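Local coordinates for protein amidase, hydantoinase/carbamoylase family (Paraburkholderia phymatum, PDB 6C0D) that probably hydrolyses N-carbamoyl-L-amino acids as a homodimeric, metal-dependent (zinc or manganese) amidase of the peptidase M20 family, at residues H254-F259 and T267-G272; G260-A265 and H303-A308. All coordinates share one frame; numbering follows the deposited sequence.

Contact 1. Residues H254-F259 and T267-G272; sequences HIDDAF and TVWTVG
Trp269 meets helix 254-259 in two ways, through the plane of its indole and through one face. In the plane, NE1 of Trp269 donates a hydrogen bond of 2.9 Å to OD1 of Asp256. The bond is nearly straight, at 172°. The oxygen lies almost exactly in the indole plane, but the N-H reaches it on the anti side of the carboxylate and somewhat out of the carboxylate plane. The two flat groups are turned obliquely to each other.

The face is taken by Phe259. Its CB sits over the middle of the six-membered ring of Trp269, 3.8 Å from the centroid, as a CH-pi contact. The phenyl ring then passes over the pyrrole half with its edge down. CD2 of Phe259 comes 3.5 Å from CG of Trp269, and the ring planes stand at 89°, so the pair is T-shaped. With CG of Trp269 between the backbone N and the carbonyl carbon (chi1 66°), the indole is carried out from the strand and NE1 comes to Asp256. Ile255 CG2 adds a looser contact to CD1 of Trp269 and also lies over one face of the Phe259 ring. Bond and face contact together fix the tilt of the indole.

Phe294 of strand 283-296 makes a second edge-to-face pair with Phe259. Met238 of the second subunit packs on Trp269. The contact is helix-on-sheet packing: helix segment 254-259 runs antiparallel to strand segment 268-272, which follows it in the chain. This is consistent with the smaller alpha/beta domain through which dimeric M20 enzymes commonly associate.

Contact 2. Residues G260-A265 and H303-A308; sequences GRLADA and HAMENA
Leu262 is the bump of this contact. One of its methyls, CD1, makes the closest approaches to helix 303-308. The hollow that receives it is shallow and is formed by Ala304, Met305 and Ala308. Ala304 and Ala308 are one helical turn apart, with Met305 next to Ala304.

The floor of the hollow is largely backbone. CD1 of Leu262 lies 3.7 Å from the carbonyl O of Ala304 and 3.8 Å from CA of Met305. These are packing contacts; no hydrogen bond crosses between the segments. The carbonyl O of Ala304 already accepts the helical bond from the backbone N of Ala308.

The walls are side chains. CB of Ala308 is 4.0 Å from CD1 of Leu262, and CB of Ala304 is a little farther, at 4.3 Å. Both alanines direct their CB toward segment 260-265. Their small size lets the methyl come down to the main chain between them. The remaining wall is Met305, whose CG stands 3.9 Å from CD1 of Leu262. The methionine chain runs out extended as far as SD and then bends (chi3 77°), which carries CE on toward Thr267.

Leu262 holds CG beside its backbone N (chi1 -64°), and chi2 near 167° sets CD1 at the end of an extended chain that reaches across. CA of Leu262 and CA of Met305, the nearest pair, are 7.1 Å apart.

The carbonyl O of Leu262 also accepts a hydrogen bond from Arg301 of helix 299-317. On another side of that helix, Glu306 forms a salt bridge with Arg220 of strand 210-227. The contact thus joins the C-terminal part of helix 244-262 to the early turns of helix 299-317.

How the contacts relate
Contacts 1 and 2 use consecutive parts of helix 244-262, and they lie about 8 Å apart, centre to centre. They touch directly. CE1 of Phe259 is 3.4 Å from the carbonyl O of Met305, and CE of Met305 is 3.6 Å from CG2 of Thr267. The benzo end of Trp269 also reaches the second contact, with CZ3 3.9 Å from CB of Ala263. Successive parts of one helix are thus packed on a strand and on a second helix. Phe259 and Met305 bridge the two contacts. Both contacts lie away from the zinc site of His89, Asp100 and His196. The second subunit touches contact 1 but not contact 2.

Contact 1. Residues H254-F259 and T267-G272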
ATOM      1  N   HIS A 254      -7.008   4.081  17.577  1.00 16.33           N
ATOM      2  CA  HIS A 254      -6.529   4.841  18.735  1.00 15.91           C
ATOM      3  C   HIS A 254      -6.236   6.291  18.377  1.00 17.98           C
ATOM      4  O   HIS A 254      -6.504   7.198  19.177  1.00 19.60           O
ATOM      5  CB  HIS A 254      -5.276   4.199  19.322  1.00 17.31           C
ATOM      6  CG  HIS A 254      -5.511   2.834  19.880  1.00 25.65           C
ATOM      7  ND1 HIS A 254      -4.503   1.908  20.025  1.00 39.97           N
ATOM      8  CD2 HIS A 254      -6.640   2.230  20.315  1.00 33.14           C
ATOM      9  CE1 HIS A 254      -5.001   0.789  20.523  1.00 31.53           C
ATOM     10  NE2 HIS A 254      -6.294   0.960  20.714  1.00 32.20           N
ATOM     11  N   ILE A 255      -5.639   6.529  17.205  1.00 17.33           N
ATOM     12  CA  ILE A 255      -5.379   7.908  16.781  1.00 17.56           C
ATOM     13  C   ILE A 255      -6.689   8.681  16.684  1.00 20.36           C
ATOM     14  O   ILE A 255      -6.811   9.813  17.180  1.00 18.50           O
ATOM     15  CB  ILE A 255      -4.627   7.927  15.435  1.00 17.09           C
ATOM     16  CG1 ILE A 255      -3.195   7.401  15.592  1.00 16.69           C
ATOM     17  CG2 ILE A 255      -4.607   9.365  14.824  1.00 15.68           C
ATOM     18  CD1 ILE A 255      -2.486   7.175  14.241  1.00 18.03           C
ATOM     19  N   ASP A 256      -7.676   8.092  16.003  1.00 17.06           N
ATOM     20  CA  ASP A 256      -8.952   8.782  15.804  1.00 18.23           C
ATOM     21  C   ASP A 256      -9.598   9.124  17.137  1.00 17.60           C
ATOM     22  O   ASP A 256     -10.192  10.197  17.299  1.00 19.42           O
ATOM     23  CB  ASP A 256      -9.903   7.905  14.980  1.00 20.77           C
ATOM     24  CG  ASP A 256      -9.450   7.732  13.531  1.00 21.26           C
ATOM     25  OD1 ASP A 256      -8.637   8.551  13.058  1.00 19.18           O
ATOM     26  OD2 ASP A 256      -9.927   6.781  12.849  1.00 20.38           O
ATOM     27  N   ASP A 257      -9.514   8.208  18.097  1.00 20.44           N
ATOM     28  CA  ASP A 257     -10.110   8.458  19.400  0.60 22.61           C
ATOM     29  C   ASP A 257      -9.385   9.590  20.120  1.00 23.34           C
ATOM     30  O   ASP A 257     -10.019  10.526  20.622  1.00 23.07           O
ATOM     31  CB  ASP A 257     -10.092   7.176  20.234  0.60 20.47           C
ATOM     32  CG  ASP A 257     -10.513   7.410  21.673  0.60 30.79           C
ATOM     33  OD1 ASP A 257     -11.729   7.527  21.924  0.60 31.94           O
ATOM     34  OD2 ASP A 257      -9.625   7.486  22.551  0.60 34.70           O
ATOM     35  N   ALA A 258      -8.054   9.534  20.164  1.00 21.02           N
ATOM     36  CA  ALA A 258      -7.309  10.567  20.888  1.00 24.16           C
ATOM     37  C   ALA A 258      -7.417  11.928  20.207  1.00 24.77           C
ATOM     38  O   ALA A 258      -7.561  12.957  20.883  1.00 23.98           O
ATOM     39  CB  ALA A 258      -5.848  10.141  21.025  1.00 22.72           C
ATOM     40  N   PHE A 259      -7.341  11.966  18.874  1.00 18.54           N
ATOM     41  CA  PHE A 259      -7.442  13.242  18.180  1.00 20.20           C
ATOM     42  C   PHE A 259      -8.862  13.788  18.234  1.00 25.78           C
ATOM     43  O   PHE A 259      -9.054  15.006  18.332  1.00 22.89           O
ATOM     44  CB  PHE A 259      -6.990  13.112  16.727  1.00 17.82           C
ATOM     45  CG  PHE A 259      -5.494  13.062  16.548  1.00 16.34           C
ATOM     46  CD1 PHE A 259      -4.637  12.993  17.646  1.00 21.94           C
ATOM     47  CD2 PHE A 259      -4.948  13.063  15.268  1.00 18.54           C
ATOM     48  CE1 PHE A 259      -3.257  12.941  17.468  1.00 20.94           C
ATOM     49  CE2 PHE A 259      -3.569  13.034  15.079  1.00 18.65           C
ATOM     50  CZ  PHE A 259      -2.717  12.958  16.177  1.00 17.72           C
ATOM     51  N   THR A 267     -10.098  21.127  13.178  1.00 17.85           N
ATOM     52  CA  THR A 267      -8.920  20.258  13.212  1.00 18.26           C
ATOM     53  C   THR A 267      -8.999  19.225  12.090  1.00 14.95           C
ATOM     54  O   THR A 267     -10.073  18.688  11.825  1.00 19.74           O
ATOM     55  CB  THR A 267      -8.858  19.551  14.566  1.00 19.32           C
ATOM     56  OG1 THR A 267      -9.024  20.523  15.615  1.00 20.68           O
ATOM     57  CG2 THR A 267      -7.520  18.804  14.760  1.00 18.58           C
ATOM     58  N   VAL A 268      -7.862  18.937  11.426  1.00 16.64           N
ATOM     59  CA  VAL A 268      -7.836  17.873  10.415  1.00 17.78           C
ATOM     60  C   VAL A 268      -6.706  16.892  10.685  1.00 18.50           C
ATOM     61  O   VAL A 268      -5.639  17.255  11.195  1.00 16.39           O
ATOM     62  CB  VAL A 268      -7.726  18.404   8.964  1.00 16.89           C
ATOM     63  CG1 VAL A 268      -9.018  19.165   8.573  1.00 17.92           C
ATOM     64  CG2 VAL A 268      -6.461  19.259   8.738  1.00 14.60           C
ATOM     65  N   TRP A 269      -6.944  15.629  10.316  1.00 16.21           N
ATOM     66  CA  TRP A 269      -5.874  14.643  10.313  1.00 17.55           C
ATOM     67  C   TRP A 269      -6.206  13.579   9.277  1.00 16.80           C
ATOM     68  O   TRP A 269      -7.381  13.315   8.988  1.00 17.01           O
ATOM     69  CB  TRP A 269      -5.638  14.015  11.696  1.00 14.92           C
ATOM     70  CG  TRP A 269      -6.761  13.147  12.250  1.00 16.20           C
ATOM     71  CD1 TRP A 269      -6.858  11.760  12.205  1.00 15.70           C
ATOM     72  CD2 TRP A 269      -7.898  13.603  12.972  1.00 18.41           C
ATOM     73  NE1 TRP A 269      -7.998  11.352  12.851  1.00 19.39           N
ATOM     74  CE2 TRP A 269      -8.651  12.461  13.339  1.00 18.75           C
ATOM     75  CE3 TRP A 269      -8.371  14.878  13.339  1.00 20.92           C
ATOM     76  CZ2 TRP A 269      -9.846  12.553  14.054  1.00 17.23           C
ATOM     77  CZ3 TRP A 269      -9.566  14.963  14.059  1.00 23.06           C
ATOM     78  CH2 TRP A 269     -10.288  13.816  14.398  1.00 22.24           C
ATOM     79  N   THR A 270      -5.154  12.990   8.712  1.00 13.17           N
ATOM     80  CA  THR A 270      -5.296  12.184   7.497  1.00 14.46           C
ATOM     81  C   THR A 270      -4.252  11.089   7.476  1.00 18.10           C
ATOM     82  O   THR A 270      -3.062  11.373   7.627  1.00 17.36           O
ATOM     83  CB  THR A 270      -5.108  13.047   6.236  1.00 19.84           C
ATOM     84  OG1 THR A 270      -5.813  14.285   6.383  1.00 19.94           O
ATOM     85  CG2 THR A 270      -5.628  12.307   4.989  1.00 17.41           C
ATOM     86  N   VAL A 271      -4.690   9.859   7.227  1.00 16.24           N
ATOM     87  CA  VAL A 271      -3.780   8.766   6.901  1.00 15.59           C
ATOM     88  C   VAL A 271      -3.747   8.694   5.378  1.00 16.03           C
ATOM     89  O   VAL A 271      -4.691   8.198   4.740  1.00 19.20           O
ATOM     90  CB  VAL A 271      -4.234   7.446   7.528  1.00 15.90           C
ATOM     91  CG1 VAL A 271      -3.372   6.280   6.996  1.00 17.77           C
ATOM     92  CG2 VAL A 271      -4.142   7.530   9.065  1.00 17.94           C
ATOM     93  N   GLY A 272      -2.658   9.185   4.783  1.00 16.23           N
ATOM     94  CA  GLY A 272      -2.620   9.282   3.340  1.00 17.57           C
ATOM     95  C   GLY A 272      -2.062   8.059   2.646  1.00 19.45           C
ATOM     96  O   GLY A 272      -2.260   7.874   1.439  1.00 19.91           O
TER

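Contact 2. Residues G260-A265 and H303-A308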
ATOM      1  N   GLY A 260      -9.871  12.908  18.160  1.00 21.95           N
ATOM      2  CA  GLY A 260     -11.249  13.380  18.267  1.00 23.13           C
ATOM      3  C   GLY A 260     -11.530  14.062  19.596  1.00 27.42           C
ATOM      4  O   GLY A 260     -12.274  15.042  19.659  1.00 26.00           O
ATOM      5  N   ARG A 261     -10.924  13.563  20.674  1.00 24.07           N
ATOM      6  CA  ARG A 261     -11.086  14.204  21.979  1.00 23.82           C
ATOM      7  C   ARG A 261     -10.455  15.595  22.027  1.00 30.54           C
ATOM      8  O   ARG A 261     -10.923  16.453  22.783  1.00 30.23           O
ATOM      9  CB  ARG A 261     -10.474  13.333  23.071  1.00 23.43           C
ATOM     10  CG  ARG A 261     -11.221  12.039  23.298  1.00 39.05           C
ATOM     11  CD  ARG A 261     -10.433  11.092  24.194  1.00 49.87           C
ATOM     12  NE  ARG A 261     -10.976   9.743  24.110  1.00 58.46           N
ATOM     13  CZ  ARG A 261     -12.078   9.352  24.742  1.00 73.06           C
ATOM     14  NH1 ARG A 261     -12.741  10.209  25.509  1.00 79.06           N
ATOM     15  NH2 ARG A 261     -12.518   8.108  24.612  1.00 76.51           N
ATOM     16  N   LEU A 262      -9.390  15.834  21.260  1.00 23.69           N
ATOM     17  CA  LEU A 262      -8.703  17.126  21.289  1.00 23.61           C
ATOM     18  C   LEU A 262      -9.235  18.116  20.263  1.00 23.83           C
ATOM     19  O   LEU A 262      -9.055  19.331  20.438  1.00 23.99           O
ATOM     20  CB  LEU A 262      -7.202  16.931  21.042  1.00 22.40           C
ATOM     21  CG  LEU A 262      -6.429  16.125  22.089  1.00 24.40           C
ATOM     22  CD1 LEU A 262      -5.050  15.760  21.557  1.00 24.31           C
ATOM     23  CD2 LEU A 262      -6.323  16.932  23.388  1.00 26.64           C
ATOM     24  N   ALA A 263      -9.879  17.622  19.209  1.00 21.67           N
ATOM     25  CA  ALA A 263     -10.216  18.401  18.031  1.00 19.20           C
ATOM     26  C   ALA A 263     -11.368  19.372  18.293  1.00 22.56           C
ATOM     27  O   ALA A 263     -12.212  19.153  19.165  1.00 24.85           O
ATOM     28  CB  ALA A 263     -10.628  17.465  16.887  1.00 21.37           C
ATOM     29  N   ASP A 264     -11.408  20.451  17.501  1.00 22.56           N
ATOM     30  CA  ASP A 264     -12.664  21.155  17.269  1.00 28.02           C
ATOM     31  C   ASP A 264     -13.071  20.889  15.819  1.00 26.23           C
ATOM     32  O   ASP A 264     -12.461  20.061  15.137  1.00 23.59           O
ATOM     33  CB  ASP A 264     -12.560  22.652  17.628  1.00 22.79           C
ATOM     34  CG  ASP A 264     -11.684  23.455  16.685  1.00 27.46           C
ATOM     35  OD1 ASP A 264     -11.247  22.963  15.619  1.00 24.63           O
ATOM     36  OD2 ASP A 264     -11.429  24.632  17.017  1.00 29.17           O
ATOM     37  N   ALA A 265     -14.087  21.603  15.328  1.00 22.22           N
ATOM     38  CA  ALA A 265     -14.612  21.276  14.001  1.00 25.64           C
ATOM     39  C   ALA A 265     -13.613  21.552  12.886  1.00 23.63           C
ATOM     40  O   ALA A 265     -13.769  21.004  11.783  1.00 22.18           O
ATOM     41  CB  ALA A 265     -15.911  22.050  13.732  1.00 28.92           C
ATOM     42  N   HIS A 303       0.301  20.921  19.451  1.00 20.08           N
ATOM     43  CA  HIS A 303       1.309  20.296  20.300  0.60 24.04           C
ATOM     44  C   HIS A 303       0.703  19.191  21.157  1.00 24.65           C
ATOM     45  O   HIS A 303       1.355  18.173  21.416  1.00 25.23           O
ATOM     46  CB  HIS A 303       1.982  21.353  21.195  0.60 23.44           C
ATOM     47  CG  HIS A 303       2.607  22.483  20.438  0.60 30.54           C
ATOM     48  ND1 HIS A 303       3.003  23.659  21.043  0.60 32.43           N
ATOM     49  CD2 HIS A 303       2.902  22.621  19.122  0.60 32.37           C
ATOM     50  CE1 HIS A 303       3.511  24.471  20.133  0.60 36.68           C
ATOM     51  NE2 HIS A 303       3.459  23.866  18.958  0.60 28.71           N
ATOM     52  N   ALA A 304      -0.534  19.384  21.624  1.00 24.99           N
ATOM     53  CA  ALA A 304      -1.186  18.336  22.409  1.00 23.75           C
ATOM     54  C   ALA A 304      -1.465  17.109  21.554  1.00 23.91           C
ATOM     55  O   ALA A 304      -1.408  15.977  22.058  1.00 23.16           O
ATOM     56  CB  ALA A 304      -2.496  18.845  23.018  1.00 22.19           C
ATOM     57  N   MET A 305      -1.765  17.308  20.265  1.00 19.26           N
ATOM     58  CA  MET A 305      -1.970  16.171  19.370  1.00 21.04           C
ATOM     59  C   MET A 305      -0.677  15.395  19.180  1.00 22.33           C
ATOM     60  O   MET A 305      -0.668  14.158  19.228  1.00 19.21           O
ATOM     61  CB  MET A 305      -2.523  16.664  18.029  1.00 20.33           C
ATOM     62  CG  MET A 305      -3.972  17.152  18.126  1.00 19.52           C
ATOM     63  SD  MET A 305      -4.516  18.037  16.647  1.00 20.35           S
ATOM     64  CE  MET A 305      -4.782  16.632  15.545  1.00 19.99           C
ATOM     65  N   GLU A 306       0.435  16.107  18.979  1.00 21.30           N
ATOM     66  CA  GLU A 306       1.730  15.443  18.881  0.60 22.27           C
ATOM     67  C   GLU A 306       2.053  14.680  20.160  1.00 23.50           C
ATOM     68  O   GLU A 306       2.496  13.520  20.121  1.00 21.37           O
ATOM     69  CB  GLU A 306       2.810  16.483  18.571  0.60 25.40           C
ATOM     70  CG  GLU A 306       4.207  15.923  18.434  0.60 27.07           C
ATOM     71  CD  GLU A 306       5.167  16.961  17.883  0.60 32.61           C
ATOM     72  OE1 GLU A 306       5.207  17.145  16.648  0.60 25.00           O
ATOM     73  OE2 GLU A 306       5.857  17.615  18.691  0.60 33.71           O
ATOM     74  N   ASN A 307       1.838  15.318  21.315  1.00 21.04           N
ATOM     75  CA  ASN A 307       2.108  14.640  22.582  1.00 22.96           C
ATOM     76  C   ASN A 307       1.218  13.414  22.760  1.00 20.45           C
ATOM     77  O   ASN A 307       1.659  12.395  23.315  1.00 22.52           O
ATOM     78  CB  ASN A 307       1.920  15.608  23.747  1.00 26.52           C
ATOM     79  CG  ASN A 307       2.910  16.763  23.697  1.00 40.42           C
ATOM     80  OD1 ASN A 307       4.002  16.621  23.147  1.00 33.71           O
ATOM     81  ND2 ASN A 307       2.530  17.907  24.260  1.00 35.42           N
ATOM     82  N   ALA A 308      -0.045  13.507  22.334  1.00 20.13           N
ATOM     83  CA  ALA A 308      -0.963  12.374  22.436  1.00 21.38           C
ATOM     84  C   ALA A 308      -0.508  11.220  21.550  1.00 23.50           C
ATOM     85  O   ALA A 308      -0.599  10.042  21.937  1.00 21.76           O
ATOM     86  CB  ALA A 308      -2.384  12.810  22.046  1.00 19.31           C
TER